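Local coordinates for putative polysaccharide biosynthesis protein with aminopeptidase-like domain (Clostridium acetobutylicum, PDB 3K9T) that probably takes part in the biosynthesis of modified polysaccharides, binds one zinc ion per subunit and is not expected to act as a peptidase, at residues R31-N36 and M97-P102; E91-V96 and H190-N195; R125-T130 and G138-Q143. One frame throughout, in Å; residues are numbered along the deposited sequence.

Contact 1 of 3, residues R31-N36 and M97-P102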
# COMPACT_ATOMS: atom_id res chain seq x y z
N ARG A 31 -5.77 46.65 2.98
CA ARG A 31 -5.55 45.81 4.15
C ARG A 31 -4.05 45.61 4.45
O ARG A 31 -3.20 45.71 3.59
CB ARG A 31 -6.19 44.45 3.94
CG ARG A 31 -7.69 44.45 3.95
CD ARG A 31 -8.30 43.28 3.20
NE ARG A 31 -8.12 43.46 1.75
CZ ARG A 31 -8.96 44.10 0.96
NH1 ARG A 31 -10.09 44.62 1.45
NH2 ARG A 31 -8.69 44.23 -0.32
N SER A 32 -3.76 45.32 5.69
CA SER A 32 -2.45 44.84 6.12
C SER A 32 -2.79 43.91 7.32
O SER A 32 -3.96 43.57 7.53
CB SER A 32 -1.53 46.00 6.51
OG SER A 32 -0.24 45.55 6.89
N ILE A 33 -1.79 43.52 8.11
CA ILE A 33 -2.06 42.69 9.29
C ILE A 33 -2.79 43.43 10.41
O ILE A 33 -3.28 42.82 11.34
CB ILE A 33 -0.81 42.00 9.83
CG1 ILE A 33 0.31 42.99 10.15
CG2 ILE A 33 -0.31 40.97 8.82
CD1 ILE A 33 1.40 42.31 11.04
N THR A 34 -2.81 44.76 10.33
CA THR A 34 -3.52 45.62 11.25
C THR A 34 -4.04 46.78 10.42
O THR A 34 -3.72 46.88 9.25
CB THR A 34 -2.62 46.16 12.40
OG1 THR A 34 -1.63 47.05 11.86
CG2 THR A 34 -1.96 45.02 13.16
N GLY A 35 -4.86 47.64 11.01
CA GLY A 35 -5.21 48.91 10.37
C GLY A 35 -6.66 49.16 10.00
O GLY A 35 -7.51 48.26 10.06
N ASN A 36 -6.93 50.40 9.60
CA ASN A 36 -8.30 50.79 9.24
C ASN A 36 -8.83 50.09 7.97
O ASN A 36 -10.03 50.02 7.74
CB ASN A 36 -8.44 52.32 9.11
CG ASN A 36 -8.38 53.03 10.46
OD1 ASN A 36 -8.77 52.49 11.48
ND2 ASN A 36 -7.88 54.24 10.46
N MSE A 97 5.10 49.21 0.02
CA MSE A 97 5.47 48.05 0.82
C MSE A 97 4.70 48.14 2.15
O MSE A 97 4.75 49.14 2.86
CB MSE A 97 6.98 48.04 1.03
CG MSE A 97 7.51 46.89 1.89
SE MSE A 97 9.37 47.23 2.38
CE MSE A 97 10.16 46.84 0.64
N SER A 98 3.95 47.08 2.47
CA SER A 98 3.07 47.10 3.63
C SER A 98 3.92 47.29 4.87
O SER A 98 4.96 46.66 5.01
CB SER A 98 2.25 45.81 3.72
OG SER A 98 1.15 45.95 4.60
N TYR A 99 3.44 48.14 5.77
CA TYR A 99 4.12 48.53 7.00
C TYR A 99 5.24 49.55 6.75
O TYR A 99 6.08 49.75 7.63
CB TYR A 99 4.58 47.32 7.86
CG TYR A 99 3.59 46.95 8.96
CD1 TYR A 99 2.27 46.59 8.65
CD2 TYR A 99 3.96 46.97 10.30
CE1 TYR A 99 1.36 46.24 9.64
CE2 TYR A 99 3.02 46.64 11.32
CZ TYR A 99 1.72 46.28 10.98
OH TYR A 99 0.79 45.93 11.95
N SER A 100 5.22 50.23 5.60
CA SER A 100 6.24 51.25 5.31
C SER A 100 6.23 52.37 6.35
O SER A 100 5.19 52.99 6.61
CB SER A 100 6.09 51.87 3.90
OG SER A 100 6.65 51.05 2.88
N VAL A 101 7.39 52.62 6.94
CA VAL A 101 7.58 53.76 7.85
C VAL A 101 7.28 55.07 7.08
O VAL A 101 7.43 55.11 5.88
CB VAL A 101 9.01 53.73 8.44
CG1 VAL A 101 9.18 52.48 9.31
CG2 VAL A 101 10.06 53.75 7.33
N PRO A 102 6.79 56.12 7.76
CA PRO A 102 6.52 57.34 7.00
C PRO A 102 7.81 58.00 6.48
O PRO A 102 8.82 57.96 7.16
CB PRO A 102 5.85 58.26 8.03
CG PRO A 102 6.20 57.69 9.34
CD PRO A 102 6.39 56.23 9.16
O HOH W 1 -0.76 46.88 3.05

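Contact 2 of 3, residues E91-V96 and H190-N195. With ZN (zinc ion), chain B.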
# COMPACT_ATOMS: atom_id res chain seq x y z
N GLU A 91 -3.52 54.85 -7.29
CA GLU A 91 -3.77 54.00 -8.46
C GLU A 91 -3.73 52.50 -8.14
O GLU A 91 -4.45 51.71 -8.75
CB GLU A 91 -2.76 54.28 -9.56
CG GLU A 91 -2.85 55.67 -10.16
CD GLU A 91 -1.88 55.86 -11.33
OE1 GLU A 91 -1.18 54.86 -11.70
OE2 GLU A 91 -1.83 56.99 -11.87
N ASN A 92 -2.86 52.10 -7.22
CA ASN A 92 -2.74 50.70 -6.82
C ASN A 92 -2.06 50.65 -5.45
O ASN A 92 -0.97 51.18 -5.31
CB ASN A 92 -1.96 49.91 -7.87
CG ASN A 92 -2.23 48.41 -7.79
OD1 ASN A 92 -2.32 47.82 -6.70
ND2 ASN A 92 -2.37 47.77 -8.95
N ASN A 93 -2.68 50.03 -4.45
CA ASN A 93 -2.06 50.03 -3.11
C ASN A 93 -0.87 49.04 -3.02
O ASN A 93 -0.15 48.98 -2.02
CB ASN A 93 -3.08 49.89 -1.97
CG ASN A 93 -3.92 48.63 -2.07
OD1 ASN A 93 -3.43 47.56 -2.46
ND2 ASN A 93 -5.20 48.74 -1.65
N LEU A 94 -0.67 48.28 -4.10
CA LEU A 94 0.49 47.39 -4.17
C LEU A 94 1.80 48.20 -4.39
O LEU A 94 2.89 47.69 -4.13
CB LEU A 94 0.30 46.29 -5.22
CG LEU A 94 -0.84 45.25 -5.06
CD1 LEU A 94 -0.67 44.15 -6.13
CD2 LEU A 94 -0.90 44.62 -3.65
N HIS A 95 1.66 49.46 -4.84
CA HIS A 95 2.79 50.39 -4.99
C HIS A 95 3.56 50.69 -3.68
O HIS A 95 4.68 51.18 -3.76
CB HIS A 95 2.38 51.73 -5.60
CG HIS A 95 2.06 51.67 -7.06
ND1 HIS A 95 2.95 51.19 -7.99
CD2 HIS A 95 0.97 52.06 -7.75
CE1 HIS A 95 2.40 51.25 -9.19
NE2 HIS A 95 1.21 51.79 -9.08
N VAL A 96 2.98 50.45 -2.50
CA VAL A 96 3.67 50.69 -1.24
C VAL A 96 3.89 49.37 -0.50
O VAL A 96 2.98 48.54 -0.43
CB VAL A 96 2.89 51.65 -0.29
CG1 VAL A 96 3.60 51.76 1.07
CG2 VAL A 96 2.79 53.02 -0.90
N HIS A 190 -4.15 40.65 3.19
CA HIS A 190 -3.73 41.04 1.84
C HIS A 190 -4.56 42.20 1.28
O HIS A 190 -5.80 42.17 1.38
CB HIS A 190 -3.82 39.88 0.89
CG HIS A 190 -2.76 38.86 1.09
ND1 HIS A 190 -2.36 38.44 2.34
CD2 HIS A 190 -2.05 38.13 0.19
CE1 HIS A 190 -1.44 37.50 2.20
NE2 HIS A 190 -1.24 37.30 0.91
N PRO A 191 -3.90 43.19 0.70
CA PRO A 191 -4.58 44.37 0.13
C PRO A 191 -5.26 44.09 -1.22
O PRO A 191 -6.04 43.12 -1.28
CB PRO A 191 -3.48 45.45 0.10
CG PRO A 191 -2.21 44.67 0.05
CD PRO A 191 -2.44 43.41 0.79
N SER A 192 -4.99 44.89 -2.27
CA SER A 192 -5.71 44.76 -3.57
C SER A 192 -5.19 43.62 -4.47
O SER A 192 -4.57 43.85 -5.51
CB SER A 192 -5.69 46.08 -4.36
OG SER A 192 -6.28 47.13 -3.63
N MSE A 193 -5.43 42.40 -4.02
CA MSE A 193 -5.19 41.18 -4.79
C MSE A 193 -6.42 40.29 -4.55
O MSE A 193 -6.97 40.25 -3.44
CB MSE A 193 -3.90 40.49 -4.36
CG MSE A 193 -2.61 41.30 -4.65
SE MSE A 193 -1.17 40.55 -3.67
CE MSE A 193 -1.64 41.22 -1.87
N CYS A 194 -6.83 39.59 -5.61
CA CYS A 194 -8.07 38.86 -5.61
C CYS A 194 -8.00 37.38 -5.16
O CYS A 194 -8.61 37.05 -4.18
CB CYS A 194 -8.71 38.99 -6.99
SG CYS A 194 -9.25 40.70 -7.34
N ASN A 195 -7.28 36.51 -5.86
CA ASN A 195 -7.22 35.11 -5.48
C ASN A 195 -6.60 34.96 -4.08
O ASN A 195 -7.14 34.26 -3.20
CB ASN A 195 -6.48 34.26 -6.52
CG ASN A 195 -7.10 32.83 -6.68
OD1 ASN A 195 -8.29 32.64 -6.46
ND2 ASN A 195 -6.29 31.85 -7.08
ZN ZN B . -0.18 35.83 -0.05
O HOH W 2 -3.73 45.40 -7.39
O HOH W 3 -5.40 49.39 -4.84

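Contact 3 of 3, residues R125-T130 and G138-Q143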
# COMPACT_ATOMS: atom_id res chain seq x y z
N ARG A 125 4.19 43.86 -14.20
CA ARG A 125 3.59 43.52 -12.91
C ARG A 125 4.13 44.36 -11.79
O ARG A 125 5.29 44.74 -11.80
CB ARG A 125 3.82 42.04 -12.59
CG ARG A 125 3.05 41.13 -13.56
CD ARG A 125 3.18 39.70 -13.23
NE ARG A 125 2.57 38.82 -14.23
CZ ARG A 125 2.67 37.49 -14.21
NH1 ARG A 125 3.34 36.90 -13.24
NH2 ARG A 125 2.10 36.75 -15.16
N ILE A 126 3.27 44.68 -10.83
CA ILE A 126 3.69 45.39 -9.63
C ILE A 126 3.90 44.31 -8.56
O ILE A 126 3.01 43.53 -8.26
CB ILE A 126 2.67 46.44 -9.18
CG1 ILE A 126 2.36 47.42 -10.32
CG2 ILE A 126 3.19 47.20 -7.93
CD1 ILE A 126 1.08 48.29 -10.10
N PRO A 127 5.09 44.24 -7.99
CA PRO A 127 5.23 43.26 -6.94
C PRO A 127 4.61 43.71 -5.60
O PRO A 127 4.67 44.89 -5.28
CB PRO A 127 6.75 43.09 -6.80
CG PRO A 127 7.34 44.34 -7.33
CD PRO A 127 6.35 44.93 -8.30
N TYR A 128 4.03 42.76 -4.88
CA TYR A 128 3.53 42.97 -3.51
C TYR A 128 4.61 42.64 -2.49
O TYR A 128 5.12 41.54 -2.44
CB TYR A 128 2.28 42.10 -3.26
CG TYR A 128 1.81 41.99 -1.82
CD1 TYR A 128 1.47 43.11 -1.07
CD2 TYR A 128 1.67 40.74 -1.24
CE1 TYR A 128 1.04 42.98 0.26
CE2 TYR A 128 1.24 40.60 0.07
CZ TYR A 128 0.93 41.71 0.82
OH TYR A 128 0.48 41.48 2.09
N LEU A 129 4.98 43.62 -1.68
CA LEU A 129 6.00 43.43 -0.64
C LEU A 129 5.47 43.93 0.71
O LEU A 129 4.60 44.81 0.77
CB LEU A 129 7.32 44.14 -1.01
CG LEU A 129 8.04 43.63 -2.27
CD1 LEU A 129 9.05 44.62 -2.79
CD2 LEU A 129 8.69 42.32 -1.95
N THR A 130 5.99 43.34 1.76
CA THR A 130 5.64 43.69 3.13
C THR A 130 6.92 43.80 3.98
O THR A 130 7.97 43.27 3.62
CB THR A 130 4.75 42.61 3.81
OG1 THR A 130 5.53 41.45 4.09
CG2 THR A 130 3.53 42.25 2.96
N GLY A 138 9.23 50.95 1.12
CA GLY A 138 9.47 50.66 -0.28
C GLY A 138 8.34 51.04 -1.21
O GLY A 138 7.20 51.21 -0.79
N PHE A 139 8.68 51.20 -2.49
CA PHE A 139 7.70 51.38 -3.53
C PHE A 139 7.88 50.26 -4.55
O PHE A 139 9.03 49.90 -4.91
CB PHE A 139 7.88 52.72 -4.25
CG PHE A 139 7.37 53.90 -3.49
CD1 PHE A 139 6.04 54.31 -3.62
CD2 PHE A 139 8.20 54.60 -2.62
CE1 PHE A 139 5.56 55.40 -2.91
CE2 PHE A 139 7.73 55.70 -1.91
CZ PHE A 139 6.41 56.10 -2.05
N SER A 140 6.74 49.73 -5.02
CA SER A 140 6.74 48.78 -6.11
C SER A 140 6.25 49.45 -7.40
O SER A 140 5.40 50.33 -7.35
CB SER A 140 5.83 47.63 -5.76
OG SER A 140 6.46 46.76 -4.85
N LEU A 141 6.78 49.03 -8.54
CA LEU A 141 6.30 49.53 -9.85
C LEU A 141 6.63 48.54 -10.97
O LEU A 141 7.40 47.59 -10.76
CB LEU A 141 6.91 50.89 -10.21
CG LEU A 141 8.41 50.97 -10.47
CD1 LEU A 141 8.70 52.30 -11.13
CD2 LEU A 141 9.22 50.77 -9.18
N THR A 142 6.03 48.75 -12.15
CA THR A 142 6.34 47.83 -13.22
C THR A 142 7.73 48.14 -13.71
O THR A 142 8.20 49.30 -13.61
CB THR A 142 5.34 47.85 -14.42
OG1 THR A 142 5.46 49.07 -15.19
CG2 THR A 142 3.88 47.57 -13.91
N GLN A 143 8.41 47.10 -14.16
CA GLN A 143 9.70 47.26 -14.80
C GLN A 143 9.57 48.23 -15.96
O GLN A 143 10.41 49.09 -16.12
CB GLN A 143 10.22 45.91 -15.33
CG GLN A 143 11.63 45.94 -15.89
CD GLN A 143 12.64 46.28 -14.82
OE1 GLN A 143 12.70 45.64 -13.75
NE2 GLN A 143 13.44 47.31 -15.09
O HOH W 4 7.73 44.47 -13.33

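Contact 1 of 3, residues R31-N36 and M97-P102
S98 and Y99, the two central residues of a type II beta turn running from M97 to S100, meet the loop residues S32, I33 and T34. The turn belongs to the insert region and the loop to the aminopeptidase-like region, so the contact joins the two inside the chain; all the touching residues are buried. Two hydroxyl-hydroxyl hydrogen bonds carry its polar part. S32 OG donates to S98 OG at 2.7 Å, reaching across because it stands anti to the backbone N (chi1 -178°). T34 OG1 donates to Y99 OH, also at 2.7 Å. The phenol oxygen lies between T34 OG1 and K69 O, to which it is also bonded, and T34 OG1 is in turn bonded to W71 N. One water bridges the segments, giving a proton to R31 O at 2.8 Å and lying 2.6 Å from S98 OG. The apolar part is I33 against the Y99 ring: the two side chains cross at about a right angle, with I33 CG1 lying 3.5 Å from Y99 CE1. The same S32 OG that donates to S98 also lies at the ring's edge, near its plane, 3.2 Å from Y99 CD1.

Contact 2 of 3, residues E91-V96 and H190-N195
N93 and S192 are brought together by two first torsions. The N93 side chain has CG between its backbone N and carbonyl carbon (chi1 59°), and S192 holds OG anti to its carbonyl carbon (chi1 -59°). This puts S192 OG beside the N93 amide, near both OD1 and ND2, while N93 OD1 also meets the S192 backbone N. S192 N donates to N93 OD1 at 3.1 Å, with an angle of 155° at the hydrogen, in the plane of the carbonyl and on a lone pair. A weak, strongly bent bond runs the other way, from N93 ND2 to S192 OG at 2.8 Å. That hydroxyl is further bonded to F27 O and receives a proton from a water that accepts from N93 N, so several partners hold it in a buried place. A second water donates to both N92 OD1 and S192 O. N92 OD1 also accepts from L94 N at 3.1 Å, an Asx turn that leads into the 3-10 segment 93-95. Beside these polar groups L94 packs apolar atoms: CD2 lies 3.9 Å from P191 CG, and CD1 is 3.8 Å from M193 CG. S192 itself is the centre of an inverse gamma turn, closed by M193 N to P191 O at 2.9 Å. The insert thus packs against the link between H190, a zinc ligand, and helix 194-211, which supplies D196; H325 is the third protein residue of this zinc site.

Contact 3 of 3, residues R125-T130 and G138-Q143
S140 OG donates to P127 O at 2.6 Å, a short hydrogen bond and the one direct hydrogen bond across these segments. The hydroxyl approaches with a C=O...O angle of 140° and is tilted out of the carbonyl plane. With OG beside its own backbone N (chi1 -77°), S140 also sets the hydroxyl 3.6 Å from P127 CG. The rest is mostly apolar packing around the same serine: I126 CG2 meets S140 CB at 3.4 Å, and L129 CD1 reaches to 3.9 Å from S140 OG. Farther along, I126 CG1 approaches T142 CG2 at 3.9 Å. R125 O meets the T142 backbone through a CA-H...O contact, with T142 CA 3.6 Å away and an angle of 158° at the hydrogen. A water that accepts from Q143 N sits 2.9 Å from R125 O. T142 OG1 caps K145 N, making T142 the N-cap of helix 143-147, while R125 NH1 forms a salt bridge with D322. The two backbones run nearly antiparallel, yet no backbone hydrogen bond joins them. Instead, I126 and Y128 form backbone bonds with S327 and H325, and F139 with Y115. Segment 125-130 is therefore an extended strip between the short parallel sheet of the insert and the zinc-site loop, where the Y128 ring meets the zinc ligand H325 edge-to-face.

In the fold
The three contacts form one continuous patch, their centres 10 to 15 Å apart and all on the same side of the chain's centre. Along the sequence, contacts 1 and 2 have alternating segments, and contact 3 opens and closes between the two segments of contact 2. Contacts 1 and 2 share the loop between strands 85-88 and 103-108, which faces the aminopeptidase-like region at both. Direct bonds tie the contacts together: R31 NE to H190 O, S98 N to L129 O, and H95 ND1 to S140 O. Contact 3 lies wholly within the insert. Together they pack the insert beside the zinc site of the aminopeptidase-like region, with contact 1 closing along the chain before contact 3 opens.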